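PDB 1ZS3: lactococcus lactis MG1363 DpsA from Lactococcus lactis, which probably protects DNA under oxidative stress as a dodecameric Dps-family protein, whose N-terminal helix is required for DNA binding. Local coordinates for residues A[20-25]-A[94-99]; A[39-44]-A[119-124]; A[62-67]-A[152-157]; A[76-81]-A[141-146]. All coordinates share one frame; numbering follows the deposited sequence.

Contact 1. Residues A[20-25]-A[94-99]; sequences IDHHKP and LKYHKF
Where the N-terminal helix of this Dps subunit, 5-23, nears its end, H22 reaches across to Y96 at the end of the short helix 90-96. The two rings are the whole of the contact. They lie near parallel, with planes 27° apart, but are slid so far past one another that they hardly overlap, and their centroids are 5.3 Å apart. One corner of each ring does the touching: H22 NE2 lies 3.4 Å from Y96 CE2, and the neighbouring H22 CD2 is 3.9 Å from the same carbon. No hydrogen bond joins the two segments. With chi1 at -65°, CG of Y96 points away from the carbonyl carbon, which carries the ring out toward H22. K95 helps to hold the phenol: its NZ donates a 2.9 Å hydrogen bond to Y96 OH, while K95 CD sits 4.1 Å above one face of the ring, toward the rim. The tyrosine is thus held by its own helical neighbour at the hydroxyl and met by the histidine at CE2. The contact is small and lies at the surface. Both sides rest on helix 27-51, with H22 packing on A29 and Y96 on S36, while the Y96 carbonyl oxygen accepts a hydrogen bond from H33. The ends of helices 5-23 and 90-96 thus both pack against helix 27-51.

Contact 2. Residues A[39-44]-A[119-124]; sequences FIENIR and IVDFQA
E41 is the first side chain of 39-44 to reach 119-124, and it meets both D121 and F122. Its CG stands anti to the backbone N (chi1 -154°) and the chain then bends at the next bond, which brings the carboxylate above the rim of the F122 ring. Carboxylate and ring planes are only 17° apart, with E41 OE2 4.2 Å above one face. The methylene CG and the carboxylate carbon CD of E41 both lie 4.0 Å from F122 CE1, so the aliphatic CG and the acid group pack on the ring together. Beside them stands the acid of D121, its CB 3.4 Å from E41 OE2. The modelled approach of the two carboxylates is too close to be trusted in detail, but two acids share this buried space. The polar end of E41 is also held by Q125, whose NE2 is hydrogen-bonded to OE2. R44, one turn on, and D121 reach toward each other from their facing helices, the guanidinium edge turned to the acid. The salt bridge, R44 NH2 to D121 OD1 at 3.3 Å, is weak, and the position of that oxygen is uncertain. The positive charge would probably offset the electrostatic cost of burying two acids side by side. R44 NH2 is further bonded to S117 OG, and F118 forms a cation-pi contact with the group. With segment axes 11.8 Å apart and running at 170°, this is a buried polar cluster beside an aromatic ring, between antiparallel helices 27-51 and 111-138 of a ferritin-like four-helix bundle.

Contact 3. Residues A[62-67]-A[152-157]; sequences REIAQR and YGYNLQ
The phenol of Y154 reaches from helix 142-165 to helix 55-81 and ends against I64 and R67. The tight part surrounds its hydroxyl oxygen, which lies 3.6 Å from I64 CG1 and 3.8 Å from I64 CG2, while R67 CB and CG approach the same Y154 OH still more closely, each at 3.5 Å. Y154 has CG anti to its backbone N (chi1 173°), which extends the ring across to the other helix. The looser part is the guanidinium end of R67, a partly exposed residue. Bends at chi2 and chi3 fold this chain back along the ring, so that R67 NE lies 4.0 Å from Y154 CE1 and R67 NH1 3.9 Å from Y154 CD1. Its guanidinium carbon CZ stands 4.8 Å from the ring centroid, 29° off the normal, in an off-centre cation-pi contact with the two planes 54° apart. A second partner of the arginine is E70, through a long, weak ion pair. No hydrogen bond crosses between the segments. The two helices are therefore joined here by van der Waals packing about the phenol oxygen and by a cation beside an aromatic ring, probably a modest attraction given its off-centre position and 4.8 Å separation.

Contact 4. Residues A[76-81]-A[141-146]; sequences SDLLLD and KFALAA
L78 and L144 meet where helices 55-81 and 142-165 of the ferritin-like four-helix bundle run past each other near the end of the first and the start of the second. The segment axes are nearly antiparallel, at 167°, and approach to 9.3 Å, with the CA atoms of L78 and L144 just 5.5 Å apart. L78 directs its CB at the other helix, whereas L144 reaches across by its branch. In L144, CG lies anti to the backbone N (chi1 -179°), and this extends both methyls toward the pair of leucines facing it. CD1 touches L78 CB at 3.6 Å and L79 CG at 4.0 Å, so it lodges between the two residues, while CD2 meets L79 CD2 at 3.9 Å. L79 does not start out toward the other helix; its outer part, CG and CD2, meets L144, the two side chains crossing at a slant. On the inner side L79 and L144 both pack on L31 of helix 27-51, which carries the apolar layer into the bundle core. The outer side belongs to the assembly: A143 packs on G153 of a neighbouring subunit, and D77 and D81 each form a salt bridge with R160 of that same subunit. No hydrogen bond links the two segments, and the side chains that meet are all apolar. L78 spends its two branches on the backbone and side chain of A143, the residue before L144: CD1 lies 3.9 Å from the carbonyl oxygen A143 O, and CD2 rests 4.0 Å from A143 CB.

How the contacts relate
Contacts 2 and 3 form one continuous interior, their centres about 10 Å apart: F122 touches both I64 (CZ to CG2, 3.8 Å) and N155 (CE2 to OD1, 3.5 Å), so the four bundle helices meet in this layer. Contact 4 joins the same two helices as contact 3, but its centre is about 19 Å farther along, toward their other ends, and both its segments fall, in sequence, between those of contact 3. Contact 1 lies outside the bundle and reaches contact 2 through F99 CB, 3.7 Å from A124 CB; contact 3 is on the opposite side of the chain's centre. Contacts 2 and 4 both also touch the same neighbouring subunit of the dodecamer.

Contact 1. Residues A[20-25]-A[94-99]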
# COMPACT_ATOMS: atom_id res chain seq x y z
N ILE A 20 21.35 -46.15 -6.90
CA ILE A 20 20.43 -46.88 -7.78
C ILE A 20 19.71 -45.90 -8.67
O ILE A 20 19.78 -46.06 -9.90
CB ILE A 20 19.42 -47.73 -6.94
CG1 ILE A 20 20.12 -48.92 -6.24
CG2 ILE A 20 18.23 -48.19 -7.78
CD1 ILE A 20 19.59 -49.25 -4.81
N ASP A 21 19.04 -44.92 -8.07
CA ASP A 21 18.26 -43.91 -8.80
C ASP A 21 19.08 -43.11 -9.86
O ASP A 21 18.57 -42.81 -10.95
CB ASP A 21 17.59 -42.94 -7.75
CG ASP A 21 16.45 -43.60 -6.95
OD1 ASP A 21 16.03 -44.73 -7.29
OD2 ASP A 21 15.94 -43.06 -5.94
N HIS A 22 20.34 -42.80 -9.53
CA HIS A 22 21.22 -42.08 -10.44
C HIS A 22 21.50 -42.82 -11.75
O HIS A 22 21.92 -42.17 -12.72
CB HIS A 22 22.56 -41.59 -9.77
CG HIS A 22 22.34 -40.30 -9.11
ND1 HIS A 22 21.82 -39.23 -9.86
CD2 HIS A 22 22.40 -39.93 -7.80
CE1 HIS A 22 21.65 -38.22 -9.06
NE2 HIS A 22 21.97 -38.61 -7.80
N HIS A 23 21.29 -44.15 -11.79
CA HIS A 23 21.72 -44.95 -12.98
C HIS A 23 20.62 -45.19 -14.02
O HIS A 23 20.91 -45.57 -15.15
CB HIS A 23 22.31 -46.35 -12.60
CG HIS A 23 23.53 -46.28 -11.70
ND1 HIS A 23 24.23 -45.10 -11.47
CD2 HIS A 23 24.16 -47.24 -10.98
CE1 HIS A 23 25.25 -45.34 -10.66
NE2 HIS A 23 25.23 -46.63 -10.35
N LYS A 24 19.36 -44.98 -13.63
CA LYS A 24 18.22 -45.28 -14.51
C LYS A 24 17.51 -44.07 -15.03
O LYS A 24 16.54 -44.23 -15.76
CB LYS A 24 17.18 -46.07 -13.72
CG LYS A 24 16.30 -45.24 -12.79
CD LYS A 24 16.28 -45.82 -11.38
CE LYS A 24 15.48 -47.14 -11.26
NZ LYS A 24 16.07 -48.05 -10.20
N PRO A 25 18.14 -42.90 -14.89
CA PRO A 25 17.74 -41.75 -14.03
C PRO A 25 16.30 -41.63 -13.58
O PRO A 25 15.40 -41.82 -14.40
CB PRO A 25 18.11 -40.53 -14.89
CG PRO A 25 18.54 -41.12 -16.22
CD PRO A 25 19.16 -42.49 -15.85
N LEU A 94 29.05 -29.89 -4.38
CA LEU A 94 30.25 -30.08 -5.20
C LEU A 94 30.26 -31.42 -5.92
O LEU A 94 30.66 -31.45 -7.09
CB LEU A 94 31.48 -29.87 -4.35
CG LEU A 94 31.61 -28.38 -3.96
CD1 LEU A 94 32.57 -28.17 -2.75
CD2 LEU A 94 32.07 -27.59 -5.20
N LYS A 95 29.74 -32.46 -5.30
CA LYS A 95 29.66 -33.74 -5.98
C LYS A 95 28.77 -33.70 -7.24
O LYS A 95 29.13 -34.24 -8.30
CB LYS A 95 29.18 -34.81 -4.99
CG LYS A 95 29.12 -36.25 -5.51
CD LYS A 95 28.73 -37.24 -4.38
CE LYS A 95 28.58 -38.71 -4.88
NZ LYS A 95 27.15 -39.15 -4.85
N TYR A 96 27.61 -33.06 -7.14
CA TYR A 96 26.55 -33.19 -8.15
C TYR A 96 26.50 -32.06 -9.14
O TYR A 96 25.90 -32.21 -10.20
CB TYR A 96 25.17 -33.33 -7.49
CG TYR A 96 24.99 -34.60 -6.67
CD1 TYR A 96 24.97 -34.54 -5.27
CD2 TYR A 96 24.86 -35.86 -7.28
CE1 TYR A 96 24.83 -35.67 -4.50
CE2 TYR A 96 24.71 -37.01 -6.51
CZ TYR A 96 24.70 -36.90 -5.11
OH TYR A 96 24.57 -37.99 -4.29
N HIS A 97 27.14 -30.90 -8.83
CA HIS A 97 27.18 -29.79 -9.81
C HIS A 97 28.03 -30.10 -11.03
O HIS A 97 29.13 -30.58 -10.90
CB HIS A 97 27.66 -28.47 -9.14
CG HIS A 97 29.15 -28.23 -9.26
ND1 HIS A 97 30.08 -28.58 -8.28
CD2 HIS A 97 29.89 -27.71 -10.27
CE1 HIS A 97 31.31 -28.24 -8.67
NE2 HIS A 97 31.22 -27.73 -9.88
N LYS A 98 27.50 -29.93 -12.22
CA LYS A 98 28.30 -30.15 -13.42
C LYS A 98 28.38 -28.87 -14.27
O LYS A 98 27.50 -28.04 -14.24
CB LYS A 98 27.76 -31.35 -14.24
CG LYS A 98 27.25 -32.55 -13.39
CD LYS A 98 28.20 -33.79 -13.41
CE LYS A 98 29.00 -33.93 -12.11
NZ LYS A 98 29.34 -35.35 -11.75
N PHE A 99 29.48 -28.75 -15.03
CA PHE A 99 29.69 -27.76 -16.08
C PHE A 99 29.89 -26.30 -15.60
O PHE A 99 30.20 -25.43 -16.40
CB PHE A 99 28.58 -27.82 -17.16
CG PHE A 99 28.63 -29.06 -18.05
CD1 PHE A 99 28.59 -30.34 -17.53
CD2 PHE A 99 28.71 -28.92 -19.44
CE1 PHE A 99 28.64 -31.47 -18.35
CE2 PHE A 99 28.75 -30.06 -20.29
CZ PHE A 99 28.71 -31.32 -19.74

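Contact 2. Residues A[39-44]-A[119-124]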
# COMPACT_ATOMS: atom_id res chain seq x y z
N PHE A 39 22.71 -23.69 -6.58
CA PHE A 39 23.40 -23.13 -5.44
C PHE A 39 24.79 -22.68 -5.77
O PHE A 39 25.27 -21.71 -5.17
CB PHE A 39 23.41 -24.07 -4.26
CG PHE A 39 23.15 -23.38 -2.99
CD1 PHE A 39 21.91 -23.41 -2.40
CD2 PHE A 39 24.13 -22.63 -2.42
CE1 PHE A 39 21.68 -22.74 -1.23
CE2 PHE A 39 23.91 -21.94 -1.25
CZ PHE A 39 22.68 -22.00 -0.65
N ILE A 40 25.46 -23.33 -6.72
CA ILE A 40 26.83 -22.93 -7.00
C ILE A 40 26.77 -21.69 -7.85
O ILE A 40 27.57 -20.80 -7.64
CB ILE A 40 27.68 -24.14 -7.61
CG1 ILE A 40 28.65 -24.66 -6.56
CG2 ILE A 40 28.47 -23.73 -8.81
CD1 ILE A 40 27.98 -25.16 -5.32
N GLU A 41 25.84 -21.62 -8.80
CA GLU A 41 25.55 -20.36 -9.49
C GLU A 41 25.25 -19.25 -8.50
O GLU A 41 25.78 -18.19 -8.64
CB GLU A 41 24.37 -20.51 -10.43
CG GLU A 41 24.44 -19.53 -11.56
CD GLU A 41 25.36 -19.96 -12.67
OE1 GLU A 41 26.41 -19.31 -12.85
OE2 GLU A 41 25.02 -20.95 -13.35
N ASN A 42 24.41 -19.48 -7.51
CA ASN A 42 24.16 -18.51 -6.47
C ASN A 42 25.43 -17.84 -5.94
O ASN A 42 25.49 -16.62 -5.77
CB ASN A 42 23.36 -19.14 -5.32
CG ASN A 42 23.11 -18.19 -4.18
OD1 ASN A 42 23.31 -18.53 -3.03
ND2 ASN A 42 22.65 -17.00 -4.51
N ILE A 43 26.43 -18.66 -5.67
CA ILE A 43 27.69 -18.18 -5.10
C ILE A 43 28.45 -17.40 -6.16
O ILE A 43 29.03 -16.35 -5.92
CB ILE A 43 28.54 -19.35 -4.56
CG1 ILE A 43 27.65 -20.31 -3.75
CG2 ILE A 43 29.76 -18.82 -3.81
CD1 ILE A 43 28.05 -20.51 -2.30
N ARG A 44 28.42 -17.90 -7.37
CA ARG A 44 29.09 -17.27 -8.49
C ARG A 44 28.50 -15.92 -8.79
O ARG A 44 29.23 -15.01 -9.17
CB ARG A 44 28.99 -18.20 -9.72
CG ARG A 44 30.16 -19.18 -9.89
CD ARG A 44 31.21 -18.67 -10.85
NE ARG A 44 30.72 -18.72 -12.23
CZ ARG A 44 30.99 -17.82 -13.18
NH1 ARG A 44 31.76 -16.75 -12.96
NH2 ARG A 44 30.45 -18.02 -14.38
N ILE A 119 26.39 -16.67 -19.35
CA ILE A 119 25.53 -17.09 -20.48
C ILE A 119 25.78 -18.55 -20.69
O ILE A 119 24.84 -19.31 -20.89
CB ILE A 119 25.82 -16.31 -21.78
CG1 ILE A 119 25.35 -14.86 -21.62
CG2 ILE A 119 25.13 -16.95 -22.97
CD1 ILE A 119 25.94 -13.93 -22.60
N VAL A 120 27.05 -18.90 -20.64
CA VAL A 120 27.54 -20.29 -20.80
C VAL A 120 27.08 -21.17 -19.65
O VAL A 120 26.41 -22.16 -19.87
CB VAL A 120 29.12 -20.33 -20.95
CG1 VAL A 120 29.67 -21.72 -20.79
CG2 VAL A 120 29.53 -19.73 -22.31
N ASP A 121 27.42 -20.79 -18.42
CA ASP A 121 26.82 -21.38 -17.23
C ASP A 121 25.32 -21.75 -17.40
O ASP A 121 24.94 -22.88 -17.11
CB ASP A 121 26.96 -20.39 -16.06
CG ASP A 121 28.16 -20.66 -15.20
OD1 ASP A 121 28.17 -20.35 -13.99
OD2 ASP A 121 29.16 -21.19 -15.67
N PHE A 122 24.49 -20.80 -17.84
CA PHE A 122 23.02 -20.98 -17.87
C PHE A 122 22.59 -21.86 -19.00
O PHE A 122 21.61 -22.55 -18.89
CB PHE A 122 22.29 -19.63 -17.92
CG PHE A 122 22.04 -19.04 -16.57
CD1 PHE A 122 22.96 -18.21 -15.98
CD2 PHE A 122 20.89 -19.33 -15.89
CE1 PHE A 122 22.75 -17.68 -14.73
CE2 PHE A 122 20.68 -18.80 -14.62
CZ PHE A 122 21.62 -17.98 -14.05
N GLN A 123 23.33 -21.85 -20.10
CA GLN A 123 23.07 -22.71 -21.25
C GLN A 123 23.33 -24.10 -20.76
O GLN A 123 22.66 -25.03 -21.17
CB GLN A 123 24.02 -22.40 -22.41
CG GLN A 123 23.38 -22.00 -23.76
CD GLN A 123 24.28 -21.11 -24.67
OE1 GLN A 123 23.96 -20.90 -25.85
NE2 GLN A 123 25.37 -20.59 -24.11
N ALA A 124 24.30 -24.21 -19.85
CA ALA A 124 24.70 -25.52 -19.30
C ALA A 124 23.69 -26.02 -18.32
O ALA A 124 23.38 -27.20 -18.33
CB ALA A 124 26.10 -25.48 -18.65

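Contact 3. Residues A[62-67]-A[152-157]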
# COMPACT_ATOMS: atom_id res chain seq x y z
N ARG A 62 22.69 -9.59 -8.47
CA ARG A 62 22.21 -9.93 -7.12
C ARG A 62 20.76 -10.37 -7.14
O ARG A 62 20.31 -11.09 -6.25
CB ARG A 62 22.28 -8.72 -6.18
CG ARG A 62 23.67 -8.38 -5.70
CD ARG A 62 23.76 -7.39 -4.56
NE ARG A 62 25.06 -6.75 -4.58
CZ ARG A 62 25.58 -6.06 -3.60
NH1 ARG A 62 24.91 -5.88 -2.46
NH2 ARG A 62 26.78 -5.52 -3.71
N GLU A 63 20.03 -9.89 -8.12
CA GLU A 63 18.62 -10.28 -8.34
C GLU A 63 18.57 -11.72 -8.83
O GLU A 63 17.81 -12.53 -8.33
CB GLU A 63 17.89 -9.33 -9.30
CG GLU A 63 16.76 -8.55 -8.64
CD GLU A 63 15.56 -8.43 -9.60
OE1 GLU A 63 14.64 -9.31 -9.50
OE2 GLU A 63 15.55 -7.48 -10.47
N ILE A 64 19.43 -12.04 -9.80
CA ILE A 64 19.53 -13.39 -10.31
C ILE A 64 19.98 -14.38 -9.22
O ILE A 64 19.53 -15.50 -9.22
CB ILE A 64 20.44 -13.45 -11.55
CG1 ILE A 64 19.86 -12.57 -12.67
CG2 ILE A 64 20.60 -14.89 -12.06
CD1 ILE A 64 20.83 -12.20 -13.71
N ALA A 65 20.87 -13.98 -8.30
CA ALA A 65 21.23 -14.77 -7.14
C ALA A 65 19.97 -15.09 -6.30
O ALA A 65 19.75 -16.26 -6.01
CB ALA A 65 22.27 -14.09 -6.33
N GLN A 66 19.18 -14.09 -5.94
CA GLN A 66 18.00 -14.30 -5.10
C GLN A 66 16.96 -15.20 -5.75
O GLN A 66 16.24 -15.92 -5.06
CB GLN A 66 17.37 -12.94 -4.68
CG GLN A 66 16.93 -13.00 -3.20
CD GLN A 66 15.45 -12.56 -2.95
OE1 GLN A 66 14.72 -13.23 -2.17
NE2 GLN A 66 15.04 -11.44 -3.60
N ARG A 67 16.91 -15.17 -7.08
CA ARG A 67 15.96 -15.98 -7.80
C ARG A 67 16.41 -17.44 -7.81
O ARG A 67 15.57 -18.35 -7.82
CB ARG A 67 15.77 -15.49 -9.24
CG ARG A 67 15.26 -14.05 -9.40
CD ARG A 67 13.81 -13.79 -9.02
NE ARG A 67 12.97 -14.03 -10.19
CZ ARG A 67 12.12 -15.06 -10.34
NH1 ARG A 67 11.44 -15.18 -11.48
NH2 ARG A 67 11.93 -15.95 -9.36
N TYR A 152 13.15 -23.47 -16.50
CA TYR A 152 13.62 -23.51 -17.85
C TYR A 152 13.41 -22.19 -18.56
O TYR A 152 14.34 -21.69 -19.18
CB TYR A 152 12.86 -24.60 -18.57
CG TYR A 152 13.17 -24.66 -20.03
CD1 TYR A 152 12.16 -24.43 -20.97
CD2 TYR A 152 14.46 -24.88 -20.48
CE1 TYR A 152 12.44 -24.45 -22.31
CE2 TYR A 152 14.76 -24.88 -21.82
CZ TYR A 152 13.73 -24.66 -22.72
OH TYR A 152 13.95 -24.65 -24.04
N GLY A 153 12.21 -21.61 -18.46
CA GLY A 153 11.89 -20.37 -19.15
C GLY A 153 12.59 -19.17 -18.52
O GLY A 153 12.98 -18.27 -19.23
N TYR A 154 12.76 -19.16 -17.21
CA TYR A 154 13.52 -18.11 -16.55
C TYR A 154 14.98 -18.09 -17.00
O TYR A 154 15.54 -17.04 -17.27
CB TYR A 154 13.47 -18.26 -15.06
CG TYR A 154 14.38 -17.29 -14.36
CD1 TYR A 154 14.05 -15.92 -14.28
CD2 TYR A 154 15.58 -17.71 -13.77
CE1 TYR A 154 14.87 -15.02 -13.62
CE2 TYR A 154 16.40 -16.81 -13.11
CZ TYR A 154 16.04 -15.47 -13.05
OH TYR A 154 16.86 -14.59 -12.42
N ASN A 155 15.60 -19.27 -17.10
CA ASN A 155 16.98 -19.41 -17.59
C ASN A 155 17.08 -18.85 -19.03
O ASN A 155 17.97 -18.10 -19.32
CB ASN A 155 17.43 -20.89 -17.52
CG ASN A 155 17.95 -21.32 -16.07
OD1 ASN A 155 17.69 -20.63 -15.10
ND2 ASN A 155 18.56 -22.47 -16.11
N LEU A 156 16.17 -19.20 -19.91
CA LEU A 156 16.19 -18.71 -21.31
C LEU A 156 16.14 -17.19 -21.39
O LEU A 156 16.73 -16.58 -22.29
CB LEU A 156 14.99 -19.24 -22.08
CG LEU A 156 15.32 -20.21 -23.20
CD1 LEU A 156 16.45 -21.08 -22.80
CD2 LEU A 156 14.06 -21.03 -23.55
N GLN A 157 15.42 -16.58 -20.46
CA GLN A 157 15.22 -15.16 -20.39
C GLN A 157 16.48 -14.53 -19.92
O GLN A 157 16.94 -13.59 -20.57
CB GLN A 157 14.11 -14.92 -19.38
CG GLN A 157 13.57 -13.56 -19.24
CD GLN A 157 12.72 -13.48 -17.97
OE1 GLN A 157 11.93 -14.39 -17.67
NE2 GLN A 157 12.93 -12.44 -17.18

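Contact 4. Residues A[76-81]-A[141-146]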
# COMPACT_ATOMS: atom_id res chain seq x y z
N SER A 76 12.72 -27.84 -4.20
CA SER A 76 13.01 -28.71 -3.11
C SER A 76 11.71 -29.06 -2.51
O SER A 76 11.44 -30.23 -2.26
CB SER A 76 13.95 -28.08 -2.08
OG SER A 76 15.25 -27.95 -2.63
N ASP A 77 10.91 -28.05 -2.25
CA ASP A 77 9.59 -28.24 -1.65
C ASP A 77 8.75 -29.09 -2.53
O ASP A 77 7.99 -29.91 -2.01
CB ASP A 77 8.88 -26.93 -1.41
CG ASP A 77 9.31 -26.30 -0.15
OD1 ASP A 77 9.22 -25.08 -0.00
OD2 ASP A 77 9.77 -26.96 0.78
N LEU A 78 8.85 -28.90 -3.86
CA LEU A 78 7.99 -29.64 -4.74
C LEU A 78 8.39 -31.12 -4.65
O LEU A 78 7.52 -31.99 -4.67
CB LEU A 78 8.11 -29.14 -6.17
CG LEU A 78 7.25 -27.92 -6.48
CD1 LEU A 78 7.59 -27.34 -7.84
CD2 LEU A 78 5.76 -28.22 -6.43
N LEU A 79 9.69 -31.36 -4.54
CA LEU A 79 10.26 -32.73 -4.44
C LEU A 79 9.87 -33.39 -3.13
O LEU A 79 9.30 -34.45 -3.14
CB LEU A 79 11.79 -32.69 -4.59
CG LEU A 79 12.39 -32.63 -6.03
CD1 LEU A 79 13.85 -32.19 -5.96
CD2 LEU A 79 12.29 -33.96 -6.75
N LEU A 80 10.20 -32.78 -2.01
CA LEU A 80 9.77 -33.30 -0.72
C LEU A 80 8.27 -33.58 -0.66
O LEU A 80 7.81 -34.35 0.15
CB LEU A 80 10.16 -32.35 0.42
CG LEU A 80 11.52 -32.65 1.09
CD1 LEU A 80 12.64 -32.21 0.21
CD2 LEU A 80 11.66 -32.01 2.43
N ASP A 81 7.50 -32.89 -1.50
CA ASP A 81 6.05 -32.96 -1.51
C ASP A 81 5.71 -34.25 -2.18
O ASP A 81 4.68 -34.86 -1.92
CB ASP A 81 5.44 -31.79 -2.32
CG ASP A 81 5.18 -30.54 -1.49
OD1 ASP A 81 5.35 -30.54 -0.26
OD2 ASP A 81 4.77 -29.50 -2.05
N LYS A 141 4.78 -36.74 -11.87
CA LYS A 141 4.91 -35.77 -10.82
C LYS A 141 4.52 -34.41 -11.34
O LYS A 141 5.36 -33.56 -11.51
CB LYS A 141 6.34 -35.80 -10.31
CG LYS A 141 6.72 -37.15 -9.70
CD LYS A 141 8.04 -37.08 -8.90
CE LYS A 141 8.29 -38.37 -8.09
NZ LYS A 141 8.33 -39.56 -9.04
N PHE A 142 3.23 -34.17 -11.55
CA PHE A 142 2.80 -33.05 -12.41
C PHE A 142 3.14 -31.64 -11.90
O PHE A 142 3.48 -30.76 -12.69
CB PHE A 142 1.30 -33.05 -12.66
CG PHE A 142 0.73 -34.39 -12.91
CD1 PHE A 142 0.05 -35.06 -11.88
CD2 PHE A 142 0.77 -34.96 -14.16
CE1 PHE A 142 -0.54 -36.26 -12.10
CE2 PHE A 142 0.18 -36.18 -14.37
CZ PHE A 142 -0.48 -36.82 -13.34
N ALA A 143 2.97 -31.40 -10.60
CA ALA A 143 3.26 -30.08 -10.02
C ALA A 143 4.74 -29.79 -10.16
O ALA A 143 5.12 -28.70 -10.52
CB ALA A 143 2.83 -30.00 -8.56
N LEU A 144 5.57 -30.77 -9.88
CA LEU A 144 7.00 -30.63 -10.03
C LEU A 144 7.34 -30.27 -11.47
O LEU A 144 8.16 -29.43 -11.73
CB LEU A 144 7.69 -31.94 -9.68
CG LEU A 144 9.21 -31.97 -9.74
CD1 LEU A 144 9.81 -31.10 -8.70
CD2 LEU A 144 9.70 -33.39 -9.57
N ALA A 145 6.69 -30.95 -12.41
CA ALA A 145 6.98 -30.73 -13.80
C ALA A 145 6.75 -29.25 -14.11
O ALA A 145 7.59 -28.63 -14.76
CB ALA A 145 6.12 -31.64 -14.69
N ALA A 146 5.64 -28.69 -13.63
CA ALA A 146 5.28 -27.30 -13.84
C ALA A 146 6.33 -26.33 -13.27
O ALA A 146 6.72 -25.37 -13.94
CB ALA A 146 3.93 -27.03 -13.23